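Local coordinates for putative secreted lipase (Streptomyces sp. W007, PDB 5H6B), which probably hydrolyses the ester bonds of triacylglycerols as a secreted, thermostable lipase of the alpha/beta-hydrolase superfamily, at residues R191-A196 with R217-Q222; C225-S230 with T258-V263; A242-A247 with R254-T259. One frame throughout, in Å; residues are numbered along the deposited sequence.

Contact 1: R191-A196 with R217-Q222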
ATOM      1  N   ARG A 191       9.939   7.500  -6.636  1.00 45.05           N
ATOM      2  CA  ARG A 191       9.925   6.325  -7.501  1.00 50.38           C
ATOM      3  C   ARG A 191       8.712   5.448  -7.178  1.00 47.54           C
ATOM      4  O   ARG A 191       8.565   4.944  -6.069  1.00 47.20           O
ATOM      5  CB  ARG A 191      11.240   5.553  -7.388  1.00 55.19           C
ATOM      6  CG  ARG A 191      12.444   6.418  -7.781  1.00 63.97           C
ATOM      7  CD  ARG A 191      13.421   5.732  -8.733  1.00 72.78           C
ATOM      8  NE  ARG A 191      14.500   5.027  -8.035  1.00 79.16           N
ATOM      9  CZ  ARG A 191      15.357   4.172  -8.605  1.00 84.73           C
ATOM     10  NH1 ARG A 191      15.287   3.868  -9.903  1.00 85.58           N
ATOM     11  NH2 ARG A 191      16.300   3.605  -7.859  1.00 87.66           N
ATOM     12  N   TYR A 192       7.846   5.289  -8.173  1.00 44.10           N
ATOM     13  CA  TYR A 192       6.576   4.598  -8.032  1.00 41.85           C
ATOM     14  C   TYR A 192       6.648   3.240  -8.682  1.00 42.15           C
ATOM     15  O   TYR A 192       7.089   3.135  -9.837  1.00 40.71           O
ATOM     16  CB  TYR A 192       5.471   5.381  -8.731  1.00 40.50           C
ATOM     17  CG  TYR A 192       5.162   6.744  -8.158  1.00 39.47           C
ATOM     18  CD1 TYR A 192       5.962   7.857  -8.449  1.00 38.68           C
ATOM     19  CD2 TYR A 192       4.043   6.934  -7.359  1.00 39.64           C
ATOM     20  CE1 TYR A 192       5.648   9.112  -7.954  1.00 38.68           C
ATOM     21  CE2 TYR A 192       3.722   8.183  -6.870  1.00 39.23           C
ATOM     22  CZ  TYR A 192       4.518   9.266  -7.159  1.00 39.64           C
ATOM     23  OH  TYR A 192       4.168  10.481  -6.622  1.00 37.05           O
ATOM     24  N   THR A 193       6.193   2.212  -7.959  1.00 40.95           N
ATOM     25  CA  THR A 193       5.989   0.866  -8.522  1.00 39.71           C
ATOM     26  C   THR A 193       4.532   0.444  -8.253  1.00 39.41           C
ATOM     27  O   THR A 193       3.953   0.787  -7.220  1.00 38.18           O
ATOM     28  CB  THR A 193       6.971  -0.162  -7.918  1.00 41.22           C
ATOM     29  OG1 THR A 193       8.317   0.342  -7.998  1.00 41.81           O
ATOM     30  CG2 THR A 193       6.886  -1.528  -8.623  1.00 39.66           C
ATOM     31  N   VAL A 194       3.932  -0.240  -9.220  1.00 37.26           N
ATOM     32  CA  VAL A 194       2.600  -0.803  -9.076  1.00 37.36           C
ATOM     33  C   VAL A 194       2.688  -2.267  -9.498  1.00 38.60           C
ATOM     34  O   VAL A 194       3.232  -2.591 -10.557  1.00 39.63           O
ATOM     35  CB  VAL A 194       1.548  -0.079  -9.927  1.00 35.93           C
ATOM     36  CG1 VAL A 194       0.190  -0.748  -9.794  1.00 37.03           C
ATOM     37  CG2 VAL A 194       1.443   1.378  -9.535  1.00 37.26           C
ATOM     38  N   ILE A 195       2.179  -3.144  -8.635  1.00 37.01           N
ATOM     39  CA  ILE A 195       2.097  -4.558  -8.913  1.00 32.61           C
ATOM     40  C   ILE A 195       0.608  -4.877  -8.885  1.00 33.06           C
ATOM     41  O   ILE A 195      -0.061  -4.690  -7.865  1.00 32.99           O
ATOM     42  CB  ILE A 195       2.867  -5.390  -7.874  1.00 32.78           C
ATOM     43  CG1 ILE A 195       4.318  -4.910  -7.758  1.00 31.51           C
ATOM     44  CG2 ILE A 195       2.805  -6.867  -8.235  1.00 32.99           C
ATOM     45  CD1 ILE A 195       4.995  -5.307  -6.474  1.00 32.78           C
ATOM     46  N   ALA A 196       0.106  -5.345 -10.029  1.00 33.65           N
ATOM     47  CA  ALA A 196      -1.282  -5.653 -10.238  1.00 32.44           C
ATOM     48  C   ALA A 196      -1.417  -7.079 -10.714  1.00 34.05           C
ATOM     49  O   ALA A 196      -0.461  -7.664 -11.255  1.00 34.68           O
ATOM     50  CB  ALA A 196      -1.879  -4.702 -11.265  1.00 32.62           C
ATOM     51  N   ARG A 217       7.042   2.374 -12.596  1.00 47.89           N
ATOM     52  CA  ARG A 217       7.175   1.034 -13.118  1.00 45.79           C
ATOM     53  C   ARG A 217       5.891   0.262 -12.826  1.00 43.42           C
ATOM     54  O   ARG A 217       5.575   0.024 -11.676  1.00 43.68           O
ATOM     55  CB  ARG A 217       8.375   0.337 -12.492  1.00 47.92           C
ATOM     56  CG  ARG A 217       8.635  -1.034 -13.096  1.00 53.79           C
ATOM     57  CD  ARG A 217      10.089  -1.457 -12.922  1.00 61.06           C
ATOM     58  NE  ARG A 217      10.275  -2.897 -13.156  1.00 67.12           N
ATOM     59  CZ  ARG A 217       9.938  -3.872 -12.303  1.00 67.85           C
ATOM     60  NH1 ARG A 217       9.381  -3.588 -11.130  1.00 68.85           N
ATOM     61  NH2 ARG A 217      10.158  -5.153 -12.627  1.00 68.86           N
ATOM     62  N   ASN A 218       5.165  -0.131 -13.868  1.00 39.95           N
ATOM     63  CA  ASN A 218       3.949  -0.914 -13.712  1.00 41.12           C
ATOM     64  C   ASN A 218       4.272  -2.346 -14.059  1.00 40.68           C
ATOM     65  O   ASN A 218       4.836  -2.602 -15.103  1.00 41.18           O
ATOM     66  CB  ASN A 218       2.829  -0.394 -14.619  1.00 39.43           C
ATOM     67  CG  ASN A 218       2.286   0.948 -14.158  1.00 40.11           C
ATOM     68  OD1 ASN A 218       1.858   1.106 -13.021  1.00 37.78           O
ATOM     69  ND2 ASN A 218       2.303   1.925 -15.048  1.00 42.41           N
ATOM     70  N   VAL A 219       3.868  -3.269 -13.188  1.00 38.95           N
ATOM     71  CA  VAL A 219       4.207  -4.674 -13.291  1.00 38.29           C
ATOM     72  C   VAL A 219       2.951  -5.530 -13.187  1.00 37.65           C
ATOM     73  O   VAL A 219       2.122  -5.352 -12.274  1.00 35.10           O
ATOM     74  CB  VAL A 219       5.167  -5.057 -12.153  1.00 41.06           C
ATOM     75  CG1 VAL A 219       5.588  -6.522 -12.261  1.00 41.44           C
ATOM     76  CG2 VAL A 219       6.384  -4.130 -12.170  1.00 41.81           C
ATOM     77  N   LEU A 220       2.812  -6.441 -14.138  1.00 38.31           N
ATOM     78  CA  LEU A 220       1.742  -7.404 -14.153  1.00 40.32           C
ATOM     79  C   LEU A 220       2.283  -8.678 -13.521  1.00 40.31           C
ATOM     80  O   LEU A 220       3.259  -9.261 -14.021  1.00 39.37           O
ATOM     81  CB  LEU A 220       1.279  -7.675 -15.581  1.00 42.28           C
ATOM     82  CG  LEU A 220       0.091  -8.634 -15.721  1.00 44.84           C
ATOM     83  CD1 LEU A 220      -1.134  -8.084 -15.003  1.00 42.98           C
ATOM     84  CD2 LEU A 220      -0.222  -8.907 -17.193  1.00 44.75           C
ATOM     85  N   LEU A 221       1.642  -9.104 -12.431  1.00 37.33           N
ATOM     86  CA  LEU A 221       2.057 -10.291 -11.677  1.00 38.29           C
ATOM     87  C   LEU A 221       2.220 -11.546 -12.542  1.00 37.12           C
ATOM     88  O   LEU A 221       3.125 -12.360 -12.317  1.00 36.21           O
ATOM     89  CB  LEU A 221       1.034 -10.590 -10.561  1.00 37.35           C
ATOM     90  CG  LEU A 221       1.296 -11.783  -9.639  1.00 36.48           C
ATOM     91  CD1 LEU A 221       2.541 -11.493  -8.811  1.00 36.60           C
ATOM     92  CD2 LEU A 221       0.066 -12.078  -8.771  1.00 37.69           C
ATOM     93  N   GLN A 222       1.337 -11.704 -13.518  1.00 37.76           N
ATOM     94  CA  GLN A 222       1.368 -12.869 -14.374  1.00 39.41           C
ATOM     95  C   GLN A 222       2.554 -12.821 -15.377  1.00 42.18           C
ATOM     96  O   GLN A 222       2.951 -13.871 -15.863  1.00 41.74           O
ATOM     97  CB  GLN A 222       0.033 -13.105 -15.063  1.00 40.39           C
ATOM     98  CG  GLN A 222      -1.092 -13.561 -14.113  1.00 42.16           C
ATOM     99  CD  GLN A 222      -1.524 -12.499 -13.102  1.00 42.50           C
ATOM    100  OE1 GLN A 222      -1.746 -12.782 -11.929  1.00 46.09           O
ATOM    101  NE2 GLN A 222      -1.625 -11.273 -13.556  1.00 40.94           N
TER
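The guanidinium of Arg-217 meets Thr-193 at its edge: CG2 of Thr-193 lies near the plane, 4.1 Å from NH1. CG2 of Val-219, two residues along the same strand, sits over one face, 3.2 Å above the plane and offset toward the rim. With CG anti to the backbone N (chi1 -175°) and the chain extended from there to NE, the side chain runs beside Thr-193. Its NH2 forms a salt bridge with Glu-245 on helix 240-250. On the other side of the sheet Val-194 and Asn-218 also lie side by side. Here OD1 of the amide rests against CB of Val-194 at 3.3 Å, while ND2 is held by the carbonyl of Leu-211.

Between these two faces runs a ladder of five backbone hydrogen bonds, from Arg-217 N to Tyr-192 O (2.9 Å) through to Leu-221 N on Ala-196 O (2.8 Å), just past the end of strand 216-220. This is a parallel pairing whose strand axes differ by 14°. Ile-195 and Thr-193 touch helix 240-250, and Tyr-192 touches helix 115-121. Strand 216-220 is one of the two outermost strands, and the pair forms that edge of the parallel sheet of the alpha/beta-hydrolase fold.

Contact 2: C225-S230 with T258-V263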
ATOM      1  N   CYS A 225       5.033 -14.537 -13.003  1.00 41.85           N
ATOM      2  CA  CYS A 225       4.679 -15.936 -12.930  1.00 41.73           C
ATOM      3  C   CYS A 225       3.309 -16.139 -13.586  1.00 45.05           C
ATOM      4  O   CYS A 225       2.291 -15.788 -12.996  1.00 45.61           O
ATOM      5  CB  CYS A 225       4.674 -16.433 -11.485  1.00 41.92           C
ATOM      6  SG  CYS A 225       4.308 -18.200 -11.308  1.00 44.86           S
ATOM      7  N   PRO A 226       3.285 -16.709 -14.813  1.00 46.35           N
ATOM      8  CA  PRO A 226       2.046 -16.996 -15.556  1.00 44.34           C
ATOM      9  C   PRO A 226       0.980 -17.813 -14.817  1.00 43.51           C
ATOM     10  O   PRO A 226      -0.211 -17.659 -15.115  1.00 41.35           O
ATOM     11  CB  PRO A 226       2.539 -17.805 -16.775  1.00 43.68           C
ATOM     12  CG  PRO A 226       3.955 -17.382 -16.967  1.00 44.37           C
ATOM     13  CD  PRO A 226       4.495 -17.017 -15.619  1.00 44.14           C
ATOM     14  N   VAL A 227       1.407 -18.694 -13.906  1.00 43.74           N
ATOM     15  CA  VAL A 227       0.484 -19.540 -13.134  1.00 43.52           C
ATOM     16  C   VAL A 227       0.180 -19.004 -11.717  1.00 46.68           C
ATOM     17  O   VAL A 227      -0.487 -19.681 -10.937  1.00 52.99           O
ATOM     18  CB  VAL A 227       0.965 -21.020 -13.084  1.00 44.44           C
ATOM     19  CG1 VAL A 227       0.831 -21.688 -14.461  1.00 42.62           C
ATOM     20  CG2 VAL A 227       2.393 -21.136 -12.554  1.00 42.23           C
ATOM     21  N   ASP A 228       0.645 -17.797 -11.387  1.00 45.04           N
ATOM     22  CA  ASP A 228       0.213 -17.106 -10.162  1.00 43.23           C
ATOM     23  C   ASP A 228      -1.133 -16.432 -10.454  1.00 43.42           C
ATOM     24  O   ASP A 228      -1.196 -15.381 -11.107  1.00 40.36           O
ATOM     25  CB  ASP A 228       1.265 -16.087  -9.696  1.00 42.37           C
ATOM     26  CG  ASP A 228       0.911 -15.435  -8.363  1.00 44.24           C
ATOM     27  OD1 ASP A 228      -0.219 -15.627  -7.874  1.00 46.08           O
ATOM     28  OD2 ASP A 228       1.763 -14.709  -7.806  1.00 40.57           O
ATOM     29  N   LEU A 229      -2.204 -17.048  -9.961  1.00 40.80           N
ATOM     30  CA  LEU A 229      -3.541 -16.547 -10.166  1.00 42.27           C
ATOM     31  C   LEU A 229      -4.103 -15.778  -8.951  1.00 43.03           C
ATOM     32  O   LEU A 229      -5.317 -15.688  -8.814  1.00 43.34           O
ATOM     33  CB  LEU A 229      -4.467 -17.717 -10.525  1.00 46.01           C
ATOM     34  CG  LEU A 229      -3.933 -18.760 -11.518  1.00 47.61           C
ATOM     35  CD1 LEU A 229      -4.980 -19.835 -11.755  1.00 49.16           C
ATOM     36  CD2 LEU A 229      -3.506 -18.130 -12.843  1.00 45.62           C
ATOM     37  N   SER A 230      -3.246 -15.217  -8.088  1.00 39.34           N
ATOM     38  CA  SER A 230      -3.707 -14.392  -6.964  1.00 37.84           C
ATOM     39  C   SER A 230      -4.731 -13.365  -7.398  1.00 35.49           C
ATOM     40  O   SER A 230      -4.574 -12.730  -8.427  1.00 37.03           O
ATOM     41  CB  SER A 230      -2.552 -13.636  -6.284  1.00 37.21           C
ATOM     42  OG  SER A 230      -1.806 -14.506  -5.468  1.00 38.93           O
ATOM     43  N   THR A 258      12.012 -11.643 -10.737  1.00 46.35           N
ATOM     44  CA  THR A 258      11.017 -12.395  -9.994  1.00 43.00           C
ATOM     45  C   THR A 258      10.358 -13.428 -10.924  1.00 40.80           C
ATOM     46  O   THR A 258       9.796 -13.078 -11.962  1.00 41.96           O
ATOM     47  CB  THR A 258       9.981 -11.448  -9.365  1.00 42.22           C
ATOM     48  OG1 THR A 258      10.652 -10.481  -8.537  1.00 38.87           O
ATOM     49  CG2 THR A 258       9.022 -12.246  -8.487  1.00 43.40           C
ATOM     50  N   THR A 259      10.442 -14.697 -10.538  1.00 39.04           N
ATOM     51  CA  THR A 259       9.858 -15.796 -11.293  1.00 40.21           C
ATOM     52  C   THR A 259       8.955 -16.612 -10.352  1.00 41.32           C
ATOM     53  O   THR A 259       8.849 -16.292  -9.168  1.00 38.22           O
ATOM     54  CB  THR A 259      10.958 -16.716 -11.892  1.00 39.88           C
ATOM     55  OG1 THR A 259      11.586 -17.461 -10.851  1.00 41.57           O
ATOM     56  CG2 THR A 259      12.028 -15.914 -12.616  1.00 37.99           C
ATOM     57  N   CYS A 260       8.334 -17.669 -10.879  1.00 41.16           N
ATOM     58  CA  CYS A 260       7.568 -18.619 -10.064  1.00 44.49           C
ATOM     59  C   CYS A 260       8.370 -19.223  -8.870  1.00 47.13           C
ATOM     60  O   CYS A 260       7.787 -19.558  -7.825  1.00 42.53           O
ATOM     61  CB  CYS A 260       7.002 -19.728 -10.955  1.00 45.55           C
ATOM     62  SG  CYS A 260       5.897 -19.143 -12.296  1.00 52.35           S
ATOM     63  N   ALA A 261       9.698 -19.333  -9.020  1.00 45.66           N
ATOM     64  CA  ALA A 261      10.583 -19.852  -7.967  1.00 43.71           C
ATOM     65  C   ALA A 261      10.521 -19.050  -6.677  1.00 44.38           C
ATOM     66  O   ALA A 261      10.833 -19.581  -5.614  1.00 44.19           O
ATOM     67  CB  ALA A 261      12.018 -19.930  -8.459  1.00 44.55           C
ATOM     68  N   SER A 262      10.096 -17.788  -6.745  1.00 43.96           N
ATOM     69  CA  SER A 262       9.903 -16.999  -5.525  1.00 44.87           C
ATOM     70  C   SER A 262       8.720 -17.423  -4.643  1.00 43.74           C
ATOM     71  O   SER A 262       8.551 -16.856  -3.579  1.00 44.96           O
ATOM     72  CB  SER A 262       9.755 -15.518  -5.870  1.00 44.32           C
ATOM     73  OG  SER A 262      10.883 -15.053  -6.575  1.00 49.23           O
ATOM     74  N   VAL A 263       7.906 -18.394  -5.064  1.00 47.67           N
ATOM     75  CA  VAL A 263       6.673 -18.753  -4.333  1.00 51.07           C
ATOM     76  C   VAL A 263       6.908 -19.177  -2.878  1.00 56.56           C
ATOM     77  O   VAL A 263       6.025 -18.990  -2.045  1.00 61.79           O
ATOM     78  CB  VAL A 263       5.842 -19.831  -5.079  1.00 51.92           C
ATOM     79  CG1 VAL A 263       6.441 -21.219  -4.892  1.00 50.77           C
ATOM     80  CG2 VAL A 263       4.380 -19.816  -4.636  1.00 54.08           C
TER
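Cys-225 and Cys-260 are joined by a disulfide, their SG atoms 2.1 Å apart, and this covalent bond accounts for most of the surface that the two loops bury against each other. The two half-cystines reach the bond differently. In Cys-225 SG stands anti to the backbone N (chi1 -178°), on a CB that points toward the other loop. In Cys-260 SG is anti to the carbonyl carbon, beside its own N (chi1 -59°). The torsion about the sulfur-sulfur bond is 102°, a right-handed twist, and it leaves CB of Cys-225 4.1 Å from CB of Cys-260.

A few apolar atoms gather round the bridge. CG2 of Val-227 approaches SG of Cys-260 at 4.0 Å, CD of Pro-226 reaches the same sulfur at 4.2 Å, and Cys-225 also touches Ile-241 of helix 240-250. In this alpha/beta-hydrolase fold the disulfide thus ties the C-terminal tail, which follows the last long helix of the chain, to the loop between helices 221-224 and 232-237. No hydrogen bond crosses between the segments.

Each cysteine sits in a short turn that orders its own backbone. Cys-225 opens a type I beta turn, closed by Asp-228 N on Cys-225 O, after which OD1 of Asp-228 accepts from Ser-230 N (3.1 Å) in an Asx turn. On the tail, Cys-260 starts a 3-10 segment running to Ser-262, and just ahead of it OG1 of Thr-259 accepts from Ala-261 N (3.2 Å), an ST turn.

Contact 3: A242-A247 with R254-T259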
ATOM      1  N   ALA A 242       4.743 -11.565  -5.435  1.00 34.94           N
ATOM      2  CA  ALA A 242       4.513 -10.136  -5.277  1.00 34.66           C
ATOM      3  C   ALA A 242       5.495  -9.516  -4.285  1.00 36.17           C
ATOM      4  O   ALA A 242       6.087  -8.475  -4.575  1.00 38.22           O
ATOM      5  CB  ALA A 242       3.087  -9.844  -4.866  1.00 35.03           C
ATOM      6  N   PHE A 243       5.714 -10.162  -3.144  1.00 35.06           N
ATOM      7  CA  PHE A 243       6.609  -9.577  -2.134  1.00 36.42           C
ATOM      8  C   PHE A 243       8.091  -9.532  -2.561  1.00 36.20           C
ATOM      9  O   PHE A 243       8.805  -8.599  -2.199  1.00 33.96           O
ATOM     10  CB  PHE A 243       6.424 -10.266  -0.763  1.00 36.70           C
ATOM     11  CG  PHE A 243       5.009 -10.183  -0.201  1.00 36.08           C
ATOM     12  CD1 PHE A 243       4.105  -9.180  -0.596  1.00 36.86           C
ATOM     13  CD2 PHE A 243       4.585 -11.102   0.762  1.00 36.38           C
ATOM     14  CE1 PHE A 243       2.814  -9.116  -0.055  1.00 37.87           C
ATOM     15  CE2 PHE A 243       3.292 -11.037   1.301  1.00 36.02           C
ATOM     16  CZ  PHE A 243       2.413 -10.040   0.898  1.00 35.39           C
ATOM     17  N   HIS A 244       8.539 -10.514  -3.341  1.00 37.45           N
ATOM     18  CA  HIS A 244       9.874 -10.467  -3.942  1.00 39.51           C
ATOM     19  C   HIS A 244      10.031  -9.242  -4.821  1.00 40.00           C
ATOM     20  O   HIS A 244      11.077  -8.558  -4.773  1.00 38.57           O
ATOM     21  CB  HIS A 244      10.145 -11.717  -4.763  1.00 42.25           C
ATOM     22  CG  HIS A 244      11.578 -11.883  -5.150  1.00 48.41           C
ATOM     23  ND1 HIS A 244      12.080 -11.443  -6.361  1.00 47.62           N
ATOM     24  CD2 HIS A 244      12.617 -12.446  -4.486  1.00 49.02           C
ATOM     25  CE1 HIS A 244      13.370 -11.727  -6.418  1.00 49.63           C
ATOM     26  NE2 HIS A 244      13.720 -12.338  -5.297  1.00 49.66           N
ATOM     27  N   GLU A 245       8.987  -8.966  -5.615  1.00 37.63           N
ATOM     28  CA  GLU A 245       8.960  -7.767  -6.453  1.00 37.54           C
ATOM     29  C   GLU A 245       8.950  -6.493  -5.607  1.00 37.16           C
ATOM     30  O   GLU A 245       9.592  -5.522  -5.962  1.00 35.75           O
ATOM     31  CB  GLU A 245       7.790  -7.808  -7.438  1.00 39.25           C
ATOM     32  CG  GLU A 245       7.900  -6.825  -8.589  1.00 41.92           C
ATOM     33  CD  GLU A 245       9.077  -7.111  -9.532  1.00 42.16           C
ATOM     34  OE1 GLU A 245       9.768  -8.139  -9.400  1.00 43.22           O
ATOM     35  OE2 GLU A 245       9.313  -6.287 -10.423  1.00 44.18           O
ATOM     36  N   VAL A 246       8.282  -6.520  -4.456  1.00 37.25           N
ATOM     37  CA  VAL A 246       8.381  -5.415  -3.500  1.00 36.40           C
ATOM     38  C   VAL A 246       9.826  -5.222  -3.011  1.00 35.90           C
ATOM     39  O   VAL A 246      10.305  -4.091  -2.907  1.00 36.85           O
ATOM     40  CB  VAL A 246       7.429  -5.597  -2.293  1.00 36.16           C
ATOM     41  CG1 VAL A 246       7.631  -4.493  -1.258  1.00 35.52           C
ATOM     42  CG2 VAL A 246       5.984  -5.607  -2.755  1.00 37.49           C
ATOM     43  N   ALA A 247      10.499  -6.317  -2.683  1.00 34.72           N
ATOM     44  CA  ALA A 247      11.896  -6.260  -2.248  1.00 36.36           C
ATOM     45  C   ALA A 247      12.841  -5.739  -3.366  1.00 36.35           C
ATOM     46  O   ALA A 247      13.788  -5.053  -3.075  1.00 33.58           O
ATOM     47  CB  ALA A 247      12.351  -7.620  -1.745  1.00 37.48           C
ATOM     48  N   ARG A 254      20.234  -4.270  -5.841  1.00 64.08           N
ATOM     49  CA  ARG A 254      20.385  -5.733  -5.672  1.00 59.62           C
ATOM     50  C   ARG A 254      19.173  -6.557  -6.154  1.00 55.71           C
ATOM     51  O   ARG A 254      19.054  -7.737  -5.805  1.00 55.01           O
ATOM     52  CB  ARG A 254      20.750  -6.066  -4.213  1.00 65.50           C
ATOM     53  CG  ARG A 254      22.248  -5.993  -3.902  1.00 70.73           C
ATOM     54  CD  ARG A 254      22.514  -5.434  -2.514  1.00 75.78           C
ATOM     55  NE  ARG A 254      22.394  -3.970  -2.496  1.00 84.52           N
ATOM     56  CZ  ARG A 254      22.148  -3.207  -1.419  1.00 92.52           C
ATOM     57  NH1 ARG A 254      21.968  -3.731  -0.202  1.00 95.20           N
ATOM     58  NH2 ARG A 254      22.063  -1.885  -1.562  1.00 93.20           N
ATOM     59  N   ALA A 255      18.308  -5.961  -6.981  1.00 49.19           N
ATOM     60  CA  ALA A 255      17.134  -6.666  -7.523  1.00 49.88           C
ATOM     61  C   ALA A 255      17.552  -7.837  -8.399  1.00 52.49           C
ATOM     62  O   ALA A 255      18.578  -7.770  -9.069  1.00 56.05           O
ATOM     63  CB  ALA A 255      16.222  -5.721  -8.325  1.00 45.99           C
ATOM     64  N   THR A 256      16.757  -8.906  -8.372  1.00 53.98           N
ATOM     65  CA  THR A 256      16.926 -10.071  -9.257  1.00 55.92           C
ATOM     66  C   THR A 256      15.556 -10.427  -9.838  1.00 54.04           C
ATOM     67  O   THR A 256      14.533 -10.233  -9.174  1.00 56.25           O
ATOM     68  CB  THR A 256      17.520 -11.284  -8.509  1.00 59.51           C
ATOM     69  OG1 THR A 256      16.631 -11.699  -7.459  1.00 62.63           O
ATOM     70  CG2 THR A 256      18.879 -10.927  -7.902  1.00 59.87           C
ATOM     71  N   PRO A 257      15.513 -10.937 -11.079  1.00 53.36           N
ATOM     72  CA  PRO A 257      14.186 -11.130 -11.664  1.00 51.59           C
ATOM     73  C   PRO A 257      13.286 -12.011 -10.798  1.00 50.20           C
ATOM     74  O   PRO A 257      13.756 -12.973 -10.179  1.00 51.98           O
ATOM     75  CB  PRO A 257      14.475 -11.796 -13.017  1.00 52.83           C
ATOM     76  CG  PRO A 257      15.897 -11.461 -13.312  1.00 54.56           C
ATOM     77  CD  PRO A 257      16.583 -11.399 -11.979  1.00 54.12           C
ATOM     78  N   THR A 258      12.012 -11.643 -10.737  1.00 46.35           N
ATOM     79  CA  THR A 258      11.017 -12.395  -9.994  1.00 43.00           C
ATOM     80  C   THR A 258      10.358 -13.428 -10.924  1.00 40.80           C
ATOM     81  O   THR A 258       9.796 -13.078 -11.962  1.00 41.96           O
ATOM     82  CB  THR A 258       9.981 -11.448  -9.365  1.00 42.22           C
ATOM     83  OG1 THR A 258      10.652 -10.481  -8.537  1.00 38.87           O
ATOM     84  CG2 THR A 258       9.022 -12.246  -8.487  1.00 43.40           C
ATOM     85  N   THR A 259      10.442 -14.697 -10.538  1.00 39.04           N
ATOM     86  CA  THR A 259       9.858 -15.796 -11.293  1.00 40.21           C
ATOM     87  C   THR A 259       8.955 -16.612 -10.352  1.00 41.32           C
ATOM     88  O   THR A 259       8.849 -16.292  -9.168  1.00 38.22           O
ATOM     89  CB  THR A 259      10.958 -16.716 -11.892  1.00 39.88           C
ATOM     90  OG1 THR A 259      11.586 -17.461 -10.851  1.00 41.57           O
ATOM     91  CG2 THR A 259      12.028 -15.914 -12.616  1.00 37.99           C
TER
HETATM   92  O   HOH W   1      16.074 -12.625  -4.381  1.00 55.49           O
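Two hydrogen bonds in series run from His-244 through Thr-258 to Glu-245. ND1 of the imidazole donates to OG1 of Thr-258 at 2.8 Å, a nearly straight bond (168°) lying 7° out of the ring plane. The same hydroxyl then gives its own proton to OE1 of Glu-245 at 2.6 Å, meeting it nearly along the C-O axis. OE1 is gripped a second time by ND2 of Asn-248. A bend at chi2 (65°) places CD of the glutamate, and the side-chain end comes nearer the loop. A valine in place of Thr-258 would probably leave the ND1 proton without its acceptor, OE1 without its hydroxyl donor and the imidazole freer to turn.

In this alpha/beta-hydrolase fold, these two bonds join the tail that follows helix 240-250, the last long helix of the chain, to the helix at His-244 and Glu-245.

Other contacts lie at the ring edge. CE1 of His-244 has the carbonyl oxygen of Thr-256 in plane at 3.3 Å and OG1 of Thr-256 at 3.4 Å. A water, also in plane, lies 2.5 Å from NE2 of His-244, with a long 3.3 Å link to OG1 of Thr-256.

How the contacts relate
Contact 1 is the buried one, contact 3 is partly buried and contact 2 lies at the surface, and the chemistry follows: a backbone ladder in the sheet, side-chain hydrogen bonds on the helix, a covalent bond outside. Helix 240-250 links all three. It covers one face of the strands of contact 1, where CD1 of Ile-195 packs on Ala-242 and Val-246; it supplies the first segment of contact 3, and it touches Cys-225 of contact 2. Contacts 2 and 3 share Thr-258 and Thr-259, so one tail is held by side chains first and by sulfur next. Glu-245 serves contacts 1 and 3 with different oxygens.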